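Local coordinates for Serine/threonine-protein kinase/endoribonuclease IRE1 (Saccharomyces cerevisiae, PDB 2BE1) that senses unfolded proteins in the endoplasmic reticulum lumen through its lumenal domain, the part modelled here, and so activates its own kinase and HAC1-splicing endoribonuclease, at residues Gly30-Ser35 / Pro239-Ile244; Thr55-Ile60 / Ile69-Ala74. All blocks are in the same frame, centred on the assembly; numbering follows the deposited sequence.

Contact 1: residues Gly30-Ser35 / Pro239-Ile244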
ATOM      1  N   GLY A  30     -10.279 -34.060   9.425  1.00 34.31           N
ATOM      2  CA  GLY A  30      -8.926 -33.472   9.293  1.00 33.72           C
ATOM      3  C   GLY A  30      -8.045 -34.162   8.256  1.00 33.57           C
ATOM      4  O   GLY A  30      -6.823 -34.062   8.311  1.00 33.24           O
ATOM      5  N   HIS A  31      -8.685 -34.874   7.333  1.00 33.15           N
ATOM      6  CA  HIS A  31      -8.054 -35.449   6.180  1.00 33.17           C
ATOM      7  C   HIS A  31      -7.536 -34.362   5.239  1.00 32.90           C
ATOM      8  O   HIS A  31      -8.233 -33.377   4.954  1.00 32.35           O
ATOM      9  CB  HIS A  31      -9.092 -36.294   5.451  1.00 33.71           C
ATOM     10  CG  HIS A  31      -9.164 -37.702   5.936  1.00 36.13           C
ATOM     11  ND1 HIS A  31      -9.011 -38.044   7.267  1.00 39.96           N
ATOM     12  CD2 HIS A  31      -9.358 -38.869   5.272  1.00 38.78           C
ATOM     13  CE1 HIS A  31      -9.098 -39.359   7.407  1.00 39.03           C
ATOM     14  NE2 HIS A  31      -9.296 -39.883   6.210  1.00 39.63           N
ATOM     15  N   ILE A  32      -6.327 -34.573   4.729  1.00 32.75           N
ATOM     16  CA  ILE A  32      -5.698 -33.618   3.833  1.00 32.87           C
ATOM     17  C   ILE A  32      -6.122 -33.870   2.374  1.00 33.35           C
ATOM     18  O   ILE A  32      -5.455 -34.558   1.622  1.00 33.50           O
ATOM     19  CB  ILE A  32      -4.154 -33.553   4.075  1.00 32.25           C
ATOM     20  CG1 ILE A  32      -3.908 -32.915   5.426  1.00 31.69           C
ATOM     21  CG2 ILE A  32      -3.447 -32.738   3.032  1.00 32.03           C
ATOM     22  CD1 ILE A  32      -2.528 -32.953   5.889  1.00 32.79           C
ATOM     23  N   ILE A  33      -7.246 -33.312   1.975  1.00 33.86           N
ATOM     24  CA  ILE A  33      -7.715 -33.485   0.591  1.00 34.77           C
ATOM     25  C   ILE A  33      -6.711 -33.094  -0.556  1.00 35.40           C
ATOM     26  O   ILE A  33      -6.728 -33.700  -1.627  1.00 35.18           O
ATOM     27  CB  ILE A  33      -9.056 -32.726   0.368  1.00 34.80           C
ATOM     28  CG1 ILE A  33      -9.975 -32.844   1.600  1.00 35.18           C
ATOM     29  CG2 ILE A  33      -9.755 -33.178  -0.911  1.00 33.79           C
ATOM     30  CD1 ILE A  33     -11.304 -32.102   1.439  1.00 35.34           C
ATOM     31  N   TRP A  34      -5.873 -32.074  -0.363  1.00 36.06           N
ATOM     32  CA  TRP A  34      -4.842 -31.730  -1.365  1.00 36.57           C
ATOM     33  C   TRP A  34      -3.999 -30.614  -0.814  1.00 37.27           C
ATOM     34  O   TRP A  34      -4.536 -29.750  -0.099  1.00 37.92           O
ATOM     35  CB  TRP A  34      -5.447 -31.281  -2.708  1.00 36.20           C
ATOM     36  CG  TRP A  34      -6.451 -30.087  -2.694  1.00 36.47           C
ATOM     37  CD1 TRP A  34      -7.785 -30.135  -2.979  1.00 36.65           C
ATOM     38  CD2 TRP A  34      -6.167 -28.708  -2.442  1.00 36.05           C
ATOM     39  NE1 TRP A  34      -8.354 -28.871  -2.910  1.00 35.18           N
ATOM     40  CE2 TRP A  34      -7.378 -27.987  -2.573  1.00 35.48           C
ATOM     41  CE3 TRP A  34      -5.010 -28.014  -2.102  1.00 34.83           C
ATOM     42  CZ2 TRP A  34      -7.461 -26.639  -2.350  1.00 34.71           C
ATOM     43  CZ3 TRP A  34      -5.091 -26.686  -1.901  1.00 35.22           C
ATOM     44  CH2 TRP A  34      -6.310 -25.999  -2.022  1.00 35.67           C
ATOM     45  N   SER A  35      -2.701 -30.618  -1.132  1.00 37.37           N
ATOM     46  CA  SER A  35      -1.811 -29.506  -0.760  1.00 37.77           C
ATOM     47  C   SER A  35      -1.174 -28.941  -2.012  1.00 38.30           C
ATOM     48  O   SER A  35      -0.996 -29.653  -2.999  1.00 38.67           O
ATOM     49  CB  SER A  35      -0.681 -29.960   0.148  1.00 37.55           C
ATOM     50  OG  SER A  35      -1.159 -30.694   1.235  1.00 38.71           O
ATOM     51  N   PRO A 239      -3.405 -34.936  10.041  1.00 23.71           N
ATOM     52  CA  PRO A 239      -2.061 -35.433   9.846  1.00 24.21           C
ATOM     53  C   PRO A 239      -1.065 -34.258   9.815  1.00 24.83           C
ATOM     54  O   PRO A 239      -1.474 -33.112  10.105  1.00 25.00           O
ATOM     55  CB  PRO A 239      -2.133 -36.149   8.492  1.00 24.23           C
ATOM     56  CG  PRO A 239      -3.388 -35.820   7.884  1.00 23.82           C
ATOM     57  CD  PRO A 239      -4.151 -34.896   8.782  1.00 24.09           C
ATOM     58  N   THR A 240       0.210 -34.507   9.489  1.00 24.87           N
ATOM     59  CA  THR A 240       1.137 -33.402   9.526  1.00 25.73           C
ATOM     60  C   THR A 240       1.162 -32.542   8.294  1.00 26.82           C
ATOM     61  O   THR A 240       1.042 -33.044   7.156  1.00 28.56           O
ATOM     62  CB  THR A 240       2.512 -33.807   9.797  1.00 25.03           C
ATOM     63  OG1 THR A 240       2.558 -34.058  11.166  1.00 26.93           O
ATOM     64  CG2 THR A 240       3.431 -32.606   9.623  1.00 25.63           C
ATOM     65  N   PHE A 241       1.335 -31.244   8.502  1.00 26.43           N
ATOM     66  CA  PHE A 241       1.493 -30.374   7.371  1.00 26.30           C
ATOM     67  C   PHE A 241       2.977 -30.004   7.281  1.00 26.90           C
ATOM     68  O   PHE A 241       3.722 -30.024   8.335  1.00 27.44           O
ATOM     69  CB  PHE A 241       0.649 -29.145   7.568  1.00 25.66           C
ATOM     70  CG  PHE A 241      -0.815 -29.425   7.598  1.00 25.43           C
ATOM     71  CD1 PHE A 241      -1.473 -29.665   8.811  1.00 24.64           C
ATOM     72  CD2 PHE A 241      -1.561 -29.394   6.398  1.00 24.81           C
ATOM     73  CE1 PHE A 241      -2.849 -29.861   8.834  1.00 25.36           C
ATOM     74  CE2 PHE A 241      -2.948 -29.582   6.397  1.00 24.58           C
ATOM     75  CZ  PHE A 241      -3.608 -29.819   7.607  1.00 24.90           C
ATOM     76  N   PRO A 242       3.435 -29.689   6.041  1.00 26.07           N
ATOM     77  CA  PRO A 242       4.808 -29.266   5.805  1.00 24.90           C
ATOM     78  C   PRO A 242       5.278 -28.116   6.698  1.00 23.94           C
ATOM     79  O   PRO A 242       6.461 -27.870   6.770  1.00 23.91           O
ATOM     80  CB  PRO A 242       4.788 -28.856   4.345  1.00 24.22           C
ATOM     81  CG  PRO A 242       3.363 -28.683   4.056  1.00 24.93           C
ATOM     82  CD  PRO A 242       2.709 -29.753   4.778  1.00 25.68           C
ATOM     83  N   GLY A 243       4.380 -27.425   7.372  1.00 23.36           N
ATOM     84  CA  GLY A 243       4.813 -26.380   8.285  1.00 23.76           C
ATOM     85  C   GLY A 243       3.676 -26.062   9.244  1.00 24.38           C
ATOM     86  O   GLY A 243       2.483 -26.509   9.011  1.00 24.72           O
ATOM     87  N   ILE A 244       3.994 -25.321  10.330  1.00 23.20           N
ATOM     88  CA  ILE A 244       2.924 -25.079  11.288  1.00 21.49           C
ATOM     89  C   ILE A 244       1.772 -24.228  10.685  1.00 21.94           C
ATOM     90  O   ILE A 244       2.002 -23.337   9.863  1.00 21.69           O
ATOM     91  CB  ILE A 244       3.360 -24.728  12.675  1.00 20.29           C
ATOM     92  CG1 ILE A 244       2.503 -23.627  13.148  1.00 20.76           C
ATOM     93  CG2 ILE A 244       4.827 -24.362  12.845  1.00 19.23           C
ATOM     94  CD1 ILE A 244       2.600 -23.576  14.657  1.00 26.10           C
TER

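Contact 2: residues Thr55-Ile60 / Ile69-Ala74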
ATOM      1  N   THR A  55      25.830  -9.208  16.902  1.00 67.93           N
ATOM      2  CA  THR A  55      24.845  -8.693  17.894  1.00 66.87           C
ATOM      3  C   THR A  55      23.894  -9.796  18.349  1.00 66.06           C
ATOM      4  O   THR A  55      23.365 -10.521  17.495  1.00 66.78           O
ATOM      5  CB  THR A  55      23.946  -7.544  17.358  1.00 67.16           C
ATOM      6  OG1 THR A  55      22.720  -7.577  18.100  1.00 67.58           O
ATOM      7  CG2 THR A  55      23.620  -7.650  15.817  1.00 66.16           C
ATOM      8  N   TYR A  56      23.628  -9.929  19.651  1.00 64.39           N
ATOM      9  CA  TYR A  56      22.816 -11.115  20.092  1.00 62.79           C
ATOM     10  C   TYR A  56      21.299 -10.908  19.988  1.00 60.71           C
ATOM     11  O   TYR A  56      20.549 -11.198  20.938  1.00 60.01           O
ATOM     12  CB  TYR A  56      23.204 -11.584  21.484  1.00 63.44           C
ATOM     13  CG  TYR A  56      24.679 -11.790  21.604  1.00 64.94           C
ATOM     14  CD1 TYR A  56      25.367 -12.541  20.648  1.00 65.75           C
ATOM     15  CD2 TYR A  56      25.411 -11.217  22.666  1.00 66.28           C
ATOM     16  CE1 TYR A  56      26.762 -12.745  20.755  1.00 66.51           C
ATOM     17  CE2 TYR A  56      26.802 -11.417  22.795  1.00 66.54           C
ATOM     18  CZ  TYR A  56      27.474 -12.188  21.836  1.00 65.95           C
ATOM     19  OH  TYR A  56      28.846 -12.406  21.935  1.00 64.94           O
ATOM     20  N   GLU A  57      20.880 -10.412  18.819  1.00 57.94           N
ATOM     21  CA  GLU A  57      19.525  -9.970  18.565  1.00 55.01           C
ATOM     22  C   GLU A  57      19.046 -10.509  17.280  1.00 51.56           C
ATOM     23  O   GLU A  57      19.827 -10.658  16.342  1.00 51.39           O
ATOM     24  CB  GLU A  57      19.498  -8.501  18.285  1.00 55.72           C
ATOM     25  CG  GLU A  57      19.887  -7.623  19.354  1.00 59.36           C
ATOM     26  CD  GLU A  57      19.881  -6.289  18.782  1.00 64.56           C
ATOM     27  OE1 GLU A  57      19.426  -6.229  17.616  1.00 66.38           O
ATOM     28  OE2 GLU A  57      20.301  -5.326  19.458  1.00 68.49           O
ATOM     29  N   THR A  58      17.731 -10.645  17.198  1.00 47.16           N
ATOM     30  CA  THR A  58      17.127 -11.111  16.010  1.00 42.78           C
ATOM     31  C   THR A  58      15.721 -10.531  15.840  1.00 39.89           C
ATOM     32  O   THR A  58      15.004 -10.273  16.823  1.00 39.00           O
ATOM     33  CB  THR A  58      17.185 -12.609  16.052  1.00 42.74           C
ATOM     34  OG1 THR A  58      17.098 -13.145  14.732  1.00 42.24           O
ATOM     35  CG2 THR A  58      16.107 -13.121  16.904  1.00 43.98           C
ATOM     36  N   LEU A  59      15.341 -10.286  14.589  1.00 36.80           N
ATOM     37  CA  LEU A  59      14.019  -9.747  14.293  1.00 34.65           C
ATOM     38  C   LEU A  59      13.046 -10.856  14.091  1.00 33.17           C
ATOM     39  O   LEU A  59      13.386 -11.828  13.410  1.00 33.67           O
ATOM     40  CB  LEU A  59      14.032  -8.912  13.028  1.00 34.59           C
ATOM     41  CG  LEU A  59      12.820  -7.992  12.864  1.00 34.10           C
ATOM     42  CD1 LEU A  59      12.489  -7.260  14.144  1.00 32.63           C
ATOM     43  CD2 LEU A  59      13.025  -7.011  11.769  1.00 33.33           C
ATOM     44  N   ILE A  60      11.848 -10.717  14.658  1.00 30.93           N
ATOM     45  CA  ILE A  60      10.881 -11.795  14.653  1.00 29.41           C
ATOM     46  C   ILE A  60       9.522 -11.238  14.427  1.00 29.31           C
ATOM     47  O   ILE A  60       9.101 -10.357  15.178  1.00 29.87           O
ATOM     48  CB  ILE A  60      10.841 -12.486  16.012  1.00 29.51           C
ATOM     49  CG1 ILE A  60      12.207 -13.093  16.310  1.00 28.94           C
ATOM     50  CG2 ILE A  60       9.773 -13.588  16.040  1.00 28.84           C
ATOM     51  CD1 ILE A  60      12.465 -13.345  17.694  1.00 26.52           C
ATOM     52  N   ILE A  69       5.251  -7.315  15.161  1.00 28.00           N
ATOM     53  CA  ILE A  69       6.693  -7.373  15.319  1.00 27.87           C
ATOM     54  C   ILE A  69       7.133  -7.595  16.752  1.00 29.00           C
ATOM     55  O   ILE A  69       6.772  -6.814  17.663  1.00 29.59           O
ATOM     56  CB  ILE A  69       7.340  -6.094  14.894  1.00 27.46           C
ATOM     57  CG1 ILE A  69       7.034  -5.877  13.422  1.00 26.36           C
ATOM     58  CG2 ILE A  69       8.853  -6.089  15.318  1.00 25.23           C
ATOM     59  CD1 ILE A  69       7.017  -4.481  13.086  1.00 25.54           C
ATOM     60  N   TYR A  70       7.923  -8.661  16.917  1.00 29.20           N
ATOM     61  CA  TYR A  70       8.639  -8.998  18.151  1.00 29.40           C
ATOM     62  C   TYR A  70      10.149  -8.983  17.992  1.00 30.93           C
ATOM     63  O   TYR A  70      10.710  -8.894  16.901  1.00 31.67           O
ATOM     64  CB  TYR A  70       8.314 -10.392  18.532  1.00 28.27           C
ATOM     65  CG  TYR A  70       6.949 -10.550  19.037  1.00 26.35           C
ATOM     66  CD1 TYR A  70       6.705 -10.549  20.371  1.00 26.35           C
ATOM     67  CD2 TYR A  70       5.904 -10.761  18.190  1.00 25.45           C
ATOM     68  CE1 TYR A  70       5.435 -10.743  20.874  1.00 27.03           C
ATOM     69  CE2 TYR A  70       4.616 -10.968  18.675  1.00 26.28           C
ATOM     70  CZ  TYR A  70       4.381 -10.944  20.029  1.00 26.87           C
ATOM     71  OH  TYR A  70       3.098 -11.110  20.543  1.00 27.09           O
ATOM     72  N   TYR A  71      10.847  -9.136  19.079  1.00 32.81           N
ATOM     73  CA  TYR A  71      12.259  -8.936  18.973  1.00 35.07           C
ATOM     74  C   TYR A  71      13.034  -9.511  20.165  1.00 35.08           C
ATOM     75  O   TYR A  71      12.637  -9.361  21.334  1.00 35.18           O
ATOM     76  CB  TYR A  71      12.426  -7.469  18.923  1.00 37.92           C
ATOM     77  CG  TYR A  71      13.747  -6.962  19.360  1.00 41.74           C
ATOM     78  CD1 TYR A  71      14.870  -7.155  18.517  1.00 45.95           C
ATOM     79  CD2 TYR A  71      13.881  -6.216  20.565  1.00 42.76           C
ATOM     80  CE1 TYR A  71      16.147  -6.637  18.850  1.00 48.73           C
ATOM     81  CE2 TYR A  71      15.131  -5.702  20.943  1.00 47.65           C
ATOM     82  CZ  TYR A  71      16.293  -5.917  20.068  1.00 48.73           C
ATOM     83  OH  TYR A  71      17.588  -5.434  20.388  1.00 47.39           O
ATOM     84  N   PHE A  72      14.144 -10.181  19.876  1.00 34.65           N
ATOM     85  CA  PHE A  72      14.841 -10.910  20.925  1.00 33.64           C
ATOM     86  C   PHE A  72      16.264 -10.551  20.921  1.00 33.49           C
ATOM     87  O   PHE A  72      16.946 -10.665  19.917  1.00 32.25           O
ATOM     88  CB  PHE A  72      14.721 -12.412  20.742  1.00 33.70           C
ATOM     89  CG  PHE A  72      15.537 -13.229  21.714  1.00 32.33           C
ATOM     90  CD1 PHE A  72      16.884 -13.429  21.494  1.00 31.23           C
ATOM     91  CD2 PHE A  72      14.920 -13.848  22.805  1.00 31.45           C
ATOM     92  CE1 PHE A  72      17.606 -14.164  22.358  1.00 32.37           C
ATOM     93  CE2 PHE A  72      15.623 -14.604  23.695  1.00 31.92           C
ATOM     94  CZ  PHE A  72      16.970 -14.763  23.495  1.00 33.13           C
ATOM     95  N   ASN A  73      16.681 -10.135  22.100  1.00 34.67           N
ATOM     96  CA  ASN A  73      18.059  -9.867  22.417  1.00 36.13           C
ATOM     97  C   ASN A  73      18.456 -10.673  23.649  1.00 36.71           C
ATOM     98  O   ASN A  73      17.739 -10.675  24.654  1.00 36.88           O
ATOM     99  CB  ASN A  73      18.276  -8.380  22.670  1.00 36.02           C
ATOM    100  CG  ASN A  73      19.513  -8.117  23.500  1.00 37.30           C
ATOM    101  OD1 ASN A  73      20.147  -9.028  24.009  1.00 40.16           O
ATOM    102  ND2 ASN A  73      19.881  -6.874  23.613  1.00 40.25           N
ATOM    103  N   ALA A  74      19.630 -11.308  23.564  1.00 37.61           N
ATOM    104  CA  ALA A  74      20.142 -12.233  24.598  1.00 37.90           C
ATOM    105  C   ALA A  74      20.301 -11.562  25.936  1.00 37.70           C
ATOM    106  O   ALA A  74      20.246 -12.235  26.945  1.00 37.50           O
ATOM    107  CB  ALA A  74      21.467 -12.853  24.162  1.00 37.97           C
TER

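Contact 1: residues Gly30-Ser35 / Pro239-Ile244
Ile-32 meets Pro-239 and Phe-241 across two backbones that lie 8.6 Å apart between Ile-32 CA and Phe-241 CA and do not pair. The contact is made by side chains. Ile-32 sits at the centre of an inverse gamma turn, closed by a weak bond from Ile-33 N to His-31 O. The Ile-32 side chain leaves its backbone toward 239-244. CG1 lies anti to the carbonyl carbon (chi1 -69°), and CD1 continues anti beyond it (chi2 172°). This extended arm reaches the Phe-241 ring. CD1 rests over one face, 3.8 Å from the ring centroid and displaced toward the rim, as a CH-pi contact. Its nearest ring atom is Phe-241 CE2, at 3.4 Å from Ile-32 CD1. Ile-32 CG1 lies beyond the ring edge on the same side, 3.6 Å from Phe-241 CE2. The Pro-239 ring lies alongside the same arm, with its CG 3.6 Å from Ile-32 CD1. The two side chains run past each other in opposite directions. An alanine in place of Phe-241 would probably leave Ile-32 CD1 without its aromatic face, open a gap beside it and take the ring partner from His-23. That histidine meets the Phe-241 ring edge-to-face and also bonds Ser-35 OG through ND1. Strand 31-36 is an outermost strand of a five-stranded antiparallel sheet. It pairs with strand 22-26, where Ile-33 and Trp-34 form a classic beta bulge opposite Ala-24. Segment 239-244 is the loop after strand 234-237 that leads into strand 245-254, a member of that same sheet.

Contact 2: residues Thr55-Ile60 / Ile69-Ala74
Phe-72 O is held by two groups of the facing strand. Thr-58 N gives it a hydrogen bond of 2.8 Å, and Glu-57 CA adds a CA-H...O contact at 3.0 Å. Phe-72 N returns a nearly straight bond to Thr-58 O (172°). Ile-60 and Tyr-70 form the next hydrogen-bonded pair, with Tyr-70 N 2.7 Å from Ile-60 O. Beyond the strand ends, Ala-74 N bonds Tyr-56 O. These links make an antiparallel beta hairpin of strands 57-61 and 68-73. Strand 77-84 extends it to a three-stranded sheet. On one face, the Glu-57 carboxylate comes to the edge of the Tyr-71 ring, with CD in the ring plane. Tyr-71 CG is anti to its backbone N (chi1 156°), and Glu-57 runs extended beyond CG. The two flat groups are turned 82° apart. Glu-57 OE2 lies 2.9 Å from Tyr-71 OH. Leu-59 shares this face, and its CD1 touches Ile-69 CG2 at 4.0 Å. The other face carries Thr-58, Ile-60, Tyr-70 and Phe-72. Ile-60 and Phe-72 lie side by side, with Ile-60 CD1 3.9 Å from Phe-72 CB. Thr-58 OG1 bonds Glu-49, which also takes Leu-59 N. Trp-290 packs on Thr-58 and Ile-60, and Tyr-310 meets the Phe-72 ring edge-to-face.

How the contacts relate
The two contacts lie on opposite sides of the chain's centre, with their own centres about 31 Å apart. In sequence, contact 2 is nested inside the loop closed by contact 1. Both are partly buried, but contact 2 has the larger buried share. Contact 1 joins an edge strand to a distant loop by a few apolar side-chain touches. Contact 2 joins neighbouring strands of a hairpin, mainly by backbone hydrogen bonds, with packing on each face. They belong to different sheets, yet strand 290-294 packs on one segment of contact 1, through Ile-244, and on contact 2, through Ile-60. Neither contact is touched by the second chain of the assembly.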